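Local coordinates for protein D-alanyl-D-alanine carboxypeptidase DacD (Escherichia coli, PDB 5FSR) that removes the terminal D-alanine from the peptide stems of cell-wall precursors, acting as a serine-type, penicillin-binding DD-carboxypeptidase in peptidoglycan synthesis, at residues P101-V104 and G105-L108; F199-M202 and Y203-K206; L276-G279 and Q280-T284. All coordinates share one frame; numbering follows the deposited sequence.

Interaction 1. Residues P101-V104 and G105-L108; sequences PVFV and GSSL
The carbonyl oxygen of Phe103 takes two hydrogen bonds from one residue, Ser106, so that backbone and side chain close the same turn. The backbone bond, Ser106 N to Phe103 O at 2.9 Å, is the closing bond of a type II beta turn running from Phe103 to Ser106. The hydroxyl bond is shorter, 2.7 Å from Ser106 OG to Phe103 O, and arrives in the carbonyl plane on a lone pair. With chi1 at 88°, OG sits between the backbone N and the carbonyl carbon of its own residue, which points it at Phe103 O. Gly105 occupies the third position with phi 97°, the positive value usual there in a type II turn.

The apolar part is slighter. Leu108 brings its CD2 branch to 4.2 Å from Phe103 CB, touching the root of the side chain, while Val102 CG1 lies over the centre of one face of the Phe103 ring.

The turn belongs to the loop between strands 88-90 and 116-118 and is tied to the SXN motif of penicillin-recognising serine enzymes, here Ser130 to Asn132. Ser106 OG also bonds to Asn132 ND2, and Ser107 OG bonds to the backbone carbonyl of Ser130, an active-site residue by similarity. The Phe103 side chain packs on Asn132 and Val136, at the start of helix 132-143.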
loop_
_atom_site.group_PDB
_atom_site.type_symbol
_atom_site.label_atom_id
_atom_site.label_comp_id
_atom_site.label_asym_id
_atom_site.label_seq_id
_atom_site.Cartn_x
_atom_site.Cartn_y
_atom_site.Cartn_z
ATOM N N PRO A 101 -19.743 2.310 -22.295
ATOM C CA PRO A 101 -19.903 0.920 -21.853
ATOM C C PRO A 101 -18.779 0.400 -20.953
ATOM O O PRO A 101 -19.023 -0.506 -20.155
ATOM C CB PRO A 101 -19.953 0.121 -23.170
ATOM C CG PRO A 101 -19.731 1.101 -24.272
ATOM C CD PRO A 101 -20.061 2.448 -23.731
ATOM N N VAL A 102 -17.575 0.956 -21.093
ATOM C CA VAL A 102 -16.457 0.632 -20.197
ATOM C C VAL A 102 -16.920 0.699 -18.734
ATOM O O VAL A 102 -16.551 -0.175 -17.948
ATOM C CB VAL A 102 -15.177 1.493 -20.459
ATOM C CG1 VAL A 102 -15.424 2.979 -20.232
ATOM C CG2 VAL A 102 -13.996 1.024 -19.610
ATOM N N PHE A 103 -17.760 1.685 -18.385
ATOM C CA PHE A 103 -18.139 1.946 -16.975
ATOM C C PHE A 103 -19.329 1.168 -16.364
ATOM O O PHE A 103 -19.335 0.941 -15.154
ATOM C CB PHE A 103 -18.377 3.455 -16.738
ATOM C CG PHE A 103 -17.152 4.321 -16.936
ATOM C CD1 PHE A 103 -15.971 4.013 -16.330
ATOM C CD2 PHE A 103 -17.213 5.475 -17.708
ATOM C CE1 PHE A 103 -14.860 4.804 -16.512
ATOM C CE2 PHE A 103 -16.103 6.268 -17.893
ATOM C CZ PHE A 103 -14.921 5.928 -17.293
ATOM N N VAL A 104 -20.338 0.777 -17.153
ATOM C CA VAL A 104 -21.623 0.332 -16.547
ATOM C C VAL A 104 -21.406 -0.918 -15.669
ATOM O O VAL A 104 -20.713 -1.869 -16.067
ATOM C CB VAL A 104 -22.746 0.114 -17.579
ATOM C CG1 VAL A 104 -23.892 -0.677 -16.961
ATOM C CG2 VAL A 104 -23.251 1.444 -18.130
ATOM N N GLY A 105 -21.967 -0.891 -14.458
ATOM C CA GLY A 105 -21.760 -1.969 -13.477
ATOM C C GLY A 105 -20.674 -1.648 -12.474
ATOM O O GLY A 105 -20.721 -2.111 -11.331
ATOM N N SER A 106 -19.709 -0.831 -12.898
ATOM C CA SER A 106 -18.560 -0.464 -12.091
ATOM C C SER A 106 -18.925 0.634 -11.113
ATOM O O SER A 106 -20.011 1.231 -11.198
ATOM C CB SER A 106 -17.431 0.046 -12.992
ATOM O OG SER A 106 -17.550 1.456 -13.235
ATOM N N SER A 107 -17.988 0.900 -10.202
ATOM C CA SER A 107 -18.156 1.878 -9.133
ATOM C C SER A 107 -17.828 3.286 -9.634
ATOM O O SER A 107 -16.870 3.482 -10.392
ATOM C CB SER A 107 -17.281 1.503 -7.929
ATOM O OG SER A 107 -15.914 1.411 -8.299
ATOM N N LEU A 108 -18.618 4.269 -9.185
ATOM C CA LEU A 108 -18.571 5.621 -9.740
ATOM C C LEU A 108 -18.677 6.707 -8.659
ATOM O O LEU A 108 -19.249 6.489 -7.580
ATOM C CB LEU A 108 -19.692 5.777 -10.767
ATOM C CG LEU A 108 -19.652 4.923 -12.051
ATOM C CD1 LEU A 108 -20.977 5.031 -12.778
ATOM C CD2 LEU A 108 -18.521 5.323 -12.987
#

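Interaction 2. Residues F199-M202 and Y203-K206; sequences FYHM and YSEK
The first torsions of Tyr200 and Tyr203 set up their meeting. In Tyr200 the ring leaves trans to the backbone N (chi1 178°), whereas in Tyr203 it swings beside its own N (chi1 -77°), and the two side chains cross at about a right angle. Their ring planes nevertheless come within 28° of parallel, but with centroids 5.7 Å apart they are slid so far that they barely overlap; the touch is between Tyr200 CD1 and Tyr203 CD2, 3.8 Å apart. The edge of the Tyr203 ring also faces Tyr200 O, which accepts the backbone N-H of Tyr203.

One residue on, Ser204 OG donates to His201 O over 2.6 Å, in the carbonyl plane, while Ser204 N reaches the same oxygen from above that plane at 2.9 Å. Here helix 197-201 gives way to i to i+3 bonds that carry the chain towards strand 207-210, and the serine hydroxyl adds a second grip on His201 O. The same OG lies 3.5 Å above the centre of the His201 ring.

Glu205 runs alongside Met202, both pointing the same way, with OE2 3.5 Å from Met202 CG; its backbone N makes a weak bond to Met202 O. Met202 packs on Arg120 and Arg124 of helix 119-127, and Arg124 forms a long, weak ion pair with the glutamate. Tyr200 OH bonds to Asp230 of strand 228-236, and Tyr203 packs against Leu68 of helix 66-79 and Ile192 of helix 182-193.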
loop_
_atom_site.group_PDB
_atom_site.type_symbol
_atom_site.label_atom_id
_atom_site.label_comp_id
_atom_site.label_asym_id
_atom_site.label_seq_id
_atom_site.Cartn_x
_atom_site.Cartn_y
_atom_site.Cartn_z
ATOM N N PHE A 199 -2.862 12.738 1.755
ATOM C CA PHE A 199 -3.384 11.899 0.716
ATOM C C PHE A 199 -3.742 10.572 1.346
ATOM O O PHE A 199 -4.922 10.147 1.283
ATOM C CB PHE A 199 -2.420 11.723 -0.421
ATOM C CG PHE A 199 -3.082 11.321 -1.663
ATOM C CD1 PHE A 199 -3.305 9.983 -1.944
ATOM C CD2 PHE A 199 -3.576 12.304 -2.541
ATOM C CE1 PHE A 199 -3.958 9.617 -3.115
ATOM C CE2 PHE A 199 -4.250 11.952 -3.679
ATOM C CZ PHE A 199 -4.426 10.610 -3.974
ATOM N N TYR A 200 -2.770 9.957 2.017
ATOM C CA TYR A 200 -2.979 8.634 2.584
ATOM C C TYR A 200 -4.204 8.648 3.498
ATOM O O TYR A 200 -4.956 7.685 3.482
ATOM C CB TYR A 200 -1.739 8.051 3.329
ATOM C CG TYR A 200 -2.084 6.701 3.928
ATOM C CD1 TYR A 200 -2.439 5.641 3.110
ATOM C CD2 TYR A 200 -2.164 6.508 5.315
ATOM C CE1 TYR A 200 -2.818 4.419 3.630
ATOM C CE2 TYR A 200 -2.555 5.274 5.854
ATOM C CZ TYR A 200 -2.860 4.230 5.010
ATOM O OH TYR A 200 -3.252 2.976 5.482
ATOM N N HIS A 201 -4.383 9.717 4.293
ATOM C CA HIS A 201 -5.511 9.830 5.237
ATOM C C HIS A 201 -6.891 9.598 4.602
ATOM O O HIS A 201 -7.777 9.061 5.247
ATOM C CB HIS A 201 -5.520 11.174 5.977
ATOM C CG HIS A 201 -6.352 11.155 7.219
ATOM N ND1 HIS A 201 -7.673 11.535 7.234
ATOM C CD2 HIS A 201 -6.066 10.739 8.476
ATOM C CE1 HIS A 201 -8.163 11.381 8.450
ATOM N NE2 HIS A 201 -7.208 10.897 9.223
ATOM N N MET A 202 -7.047 9.932 3.325
ATOM C CA MET A 202 -8.302 9.701 2.609
ATOM C C MET A 202 -8.666 8.223 2.508
ATOM O O MET A 202 -9.845 7.908 2.237
ATOM C CB MET A 202 -8.259 10.293 1.194
ATOM C CG MET A 202 -8.128 11.802 1.103
ATOM S SD MET A 202 -8.093 12.328 -0.629
ATOM C CE MET A 202 -8.340 14.088 -0.434
ATOM N N TYR A 203 -7.698 7.310 2.716
ATOM C CA TYR A 203 -8.014 5.871 2.773
ATOM C C TYR A 203 -8.803 5.509 3.990
ATOM O O TYR A 203 -9.538 4.557 3.945
ATOM C CB TYR A 203 -6.779 4.949 2.635
ATOM C CG TYR A 203 -6.278 4.820 1.204
ATOM C CD1 TYR A 203 -6.768 3.838 0.375
ATOM C CD2 TYR A 203 -5.339 5.687 0.693
ATOM C CE1 TYR A 203 -6.332 3.723 -0.928
ATOM C CE2 TYR A 203 -4.919 5.579 -0.606
ATOM C CZ TYR A 203 -5.414 4.595 -1.406
ATOM O OH TYR A 203 -4.965 4.454 -2.702
ATOM N N SER A 204 -8.707 6.301 5.042
ATOM C CA SER A 204 -9.507 6.093 6.229
ATOM C C SER A 204 -10.888 6.781 6.255
ATOM O O SER A 204 -11.634 6.568 7.221
ATOM C CB SER A 204 -8.726 6.593 7.433
ATOM O OG SER A 204 -8.639 8.015 7.422
ATOM N N GLU A 205 -11.241 7.620 5.276
ATOM C CA GLU A 205 -12.557 8.312 5.345
ATOM C C GLU A 205 -13.659 7.308 5.061
ATOM O O GLU A 205 -13.587 6.539 4.124
ATOM C CB GLU A 205 -12.620 9.504 4.399
ATOM C CG GLU A 205 -11.606 10.577 4.731
ATOM C CD GLU A 205 -11.386 11.609 3.621
ATOM O OE1 GLU A 205 -12.169 11.698 2.629
ATOM O OE2 GLU A 205 -10.401 12.363 3.751
ATOM N N LYS A 206 -14.672 7.286 5.894
ATOM C CA LYS A 206 -15.703 6.236 5.783
ATOM C C LYS A 206 -16.764 6.477 4.717
ATOM O O LYS A 206 -17.340 5.500 4.244
ATOM C CB LYS A 206 -16.369 5.958 7.111
ATOM C CG LYS A 206 -15.401 5.479 8.198
ATOM C CD LYS A 206 -16.148 5.149 9.490
ATOM C CE LYS A 206 -15.438 5.742 10.748
ATOM N NZ LYS A 206 -14.575 4.718 11.410
#

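Interaction 3. Residues L276-G279 and Q280-T284; sequences LRWG and QQNFT
Gln280 meets Arg277 and Leu276 on the last turns of helix 265-282, which packs on the five-stranded antiparallel sheet of the catalytic domain and leads directly into strand 283-289. Its backbone N bonds to Leu276 O at 3.0 Å, an ordinary i to i+4 helix bond, and its CB and CG lie against that same carbonyl oxygen. Gln280 CB also sits at the edge of the Arg277 guanidinium, in its plane, and the side chain continues onto Leu255 and Ala248 of the sheet.

Gln281 repeats the helix bond, N to Arg277 O at 3.1 Å, and its extended chain crosses that of Arg277. The bend of the arginine at chi2 (78°) folds its flat end back over the glutamine, and the guanidinium and amide planes stack 26° apart, with Gln281 CD 4.0 Å above the guanidinium.

At Asn282 the regular bonding weakens. Backbone N and side-chain ND2 both make weak bonds to Trp278 O, the second at 3.2 Å, and ND2 comes equally near CD1 of the indole, with the amide steeply inclined to the ring.

Phe283 is the first residue after the helix to leave helical backbone angles, and it begins strand 283-289, which pairs antiparallel with strand 316-321. Its N makes a weak bond to Gly279 O, an oxygen that also accepts Arg253 NH1. Its ring, lying against Leu51 of strand 50-54, forms a T-shaped (edge-to-face) pair with Trp278: centroids 4.8 Å apart and planes at 64°. The edge of the phenylalanine meets the benzo ring near its rim, where Phe283 CE1 and CZ each stand 3.4 Å from Trp278 CH2.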
loop_
_atom_site.group_PDB
_atom_site.type_symbol
_atom_site.label_atom_id
_atom_site.label_comp_id
_atom_site.label_asym_id
_atom_site.label_seq_id
_atom_site.Cartn_x
_atom_site.Cartn_y
_atom_site.Cartn_z
ATOM N N LEU A 276 -2.134 -9.835 10.351
ATOM C CA LEU A 276 -1.890 -8.634 11.161
ATOM C C LEU A 276 -1.945 -8.851 12.674
ATOM O O LEU A 276 -1.254 -8.183 13.431
ATOM C CB LEU A 276 -2.933 -7.550 10.833
ATOM C CG LEU A 276 -2.834 -6.867 9.487
ATOM C CD1 LEU A 276 -4.135 -6.085 9.168
ATOM C CD2 LEU A 276 -1.615 -5.965 9.463
ATOM N N ARG A 277 -2.820 -9.730 13.113
ATOM C CA ARG A 277 -2.846 -10.074 14.524
ATOM C C ARG A 277 -1.583 -10.841 14.947
ATOM O O ARG A 277 -1.054 -10.598 16.024
ATOM C CB ARG A 277 -4.088 -10.887 14.873
ATOM C CG ARG A 277 -4.504 -10.685 16.297
ATOM C CD ARG A 277 -5.227 -9.358 16.412
ATOM N NE ARG A 277 -5.274 -8.943 17.819
ATOM C CZ ARG A 277 -4.293 -8.340 18.513
ATOM N NH1 ARG A 277 -3.146 -7.994 17.938
ATOM N NH2 ARG A 277 -4.470 -8.056 19.814
ATOM N N TRP A 278 -1.126 -11.765 14.100
ATOM C CA TRP A 278 0.086 -12.563 14.366
ATOM C C TRP A 278 1.300 -11.647 14.273
ATOM O O TRP A 278 2.241 -11.798 15.025
ATOM C CB TRP A 278 0.192 -13.725 13.384
ATOM C CG TRP A 278 1.442 -14.556 13.478
ATOM C CD1 TRP A 278 1.670 -15.626 14.321
ATOM C CD2 TRP A 278 2.625 -14.432 12.663
ATOM N NE1 TRP A 278 2.920 -16.136 14.092
ATOM C CE2 TRP A 278 3.528 -15.433 13.087
ATOM C CE3 TRP A 278 3.011 -13.566 11.640
ATOM C CZ2 TRP A 278 4.788 -15.600 12.501
ATOM C CZ3 TRP A 278 4.273 -13.722 11.066
ATOM C CH2 TRP A 278 5.134 -14.732 11.482
ATOM N N GLY A 279 1.250 -10.676 13.366
ATOM C CA GLY A 279 2.274 -9.667 13.311
ATOM C C GLY A 279 2.353 -8.875 14.593
ATOM O O GLY A 279 3.444 -8.692 15.143
ATOM N N GLN A 280 1.195 -8.439 15.084
ATOM C CA GLN A 280 1.106 -7.453 16.183
ATOM C C GLN A 280 1.516 -8.008 17.533
ATOM O O GLN A 280 2.130 -7.296 18.317
ATOM C CB GLN A 280 -0.305 -6.799 16.290
ATOM C CG GLN A 280 -0.381 -5.484 15.534
ATOM C CD GLN A 280 -1.793 -4.908 15.382
ATOM O OE1 GLN A 280 -2.638 -5.023 16.276
ATOM N NE2 GLN A 280 -2.041 -4.246 14.229
ATOM N N GLN A 281 1.155 -9.265 17.788
ATOM C CA GLN A 281 1.371 -9.914 19.075
ATOM C C GLN A 281 2.774 -10.505 19.274
ATOM O O GLN A 281 3.272 -10.523 20.393
ATOM C CB GLN A 281 0.349 -11.019 19.248
ATOM C CG GLN A 281 -1.082 -10.523 19.264
ATOM C CD GLN A 281 -2.054 -11.675 19.261
ATOM O OE1 GLN A 281 -2.264 -12.299 18.225
ATOM N NE2 GLN A 281 -2.633 -11.975 20.410
ATOM N N ASN A 282 3.383 -10.965 18.178
ATOM C CA ASN A 282 4.613 -11.760 18.204
ATOM C C ASN A 282 5.935 -11.066 17.807
ATOM O O ASN A 282 7.010 -11.620 18.041
ATOM C CB ASN A 282 4.394 -13.018 17.346
ATOM C CG ASN A 282 3.315 -13.921 17.922
ATOM O OD1 ASN A 282 3.373 -14.268 19.110
ATOM N ND2 ASN A 282 2.321 -14.288 17.107
ATOM N N PHE A 283 5.830 -9.880 17.213
ATOM C CA PHE A 283 6.951 -9.088 16.753
ATOM C C PHE A 283 6.839 -7.629 17.230
ATOM O O PHE A 283 5.754 -7.137 17.588
ATOM C CB PHE A 283 7.023 -9.086 15.211
ATOM C CG PHE A 283 7.150 -10.454 14.587
ATOM C CD1 PHE A 283 6.055 -11.280 14.475
ATOM C CD2 PHE A 283 8.376 -10.901 14.086
ATOM C CE1 PHE A 283 6.173 -12.535 13.890
ATOM C CE2 PHE A 283 8.499 -12.152 13.493
ATOM C CZ PHE A 283 7.393 -12.974 13.393
ATOM N N THR A 284 7.991 -6.971 17.235
ATOM C CA THR A 284 8.157 -5.564 17.532
ATOM C C THR A 284 9.097 -5.040 16.444
ATOM O O THR A 284 9.807 -5.824 15.829
ATOM C CB THR A 284 8.822 -5.309 18.911
ATOM O OG1 THR A 284 8.396 -6.284 19.874
ATOM C CG2 THR A 284 8.464 -3.941 19.450
#

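How the interactions relate
The three contacts follow one another along the chain without touching, and two of them lie near the catalytic centre inferred by similarity. In interaction 1 the side chain of Ser106 is about 7 Å from that of Lys67, the predicted proton acceptor, and about 8 Å from that of Ser130, also a predicted active-site residue. In interaction 2 the Tyr203 side chain approaches the same Lys67 to about 6 Å and the probable substrate-binding Lys233 to about 5 Å. Centres of these two contacts are about 23 Å apart, their nearest atoms about 12 Å. Interaction 3 lies away from these sites, its centre about 39 Å from that of interaction 1, where helix 265-282 passes into strand 283-289.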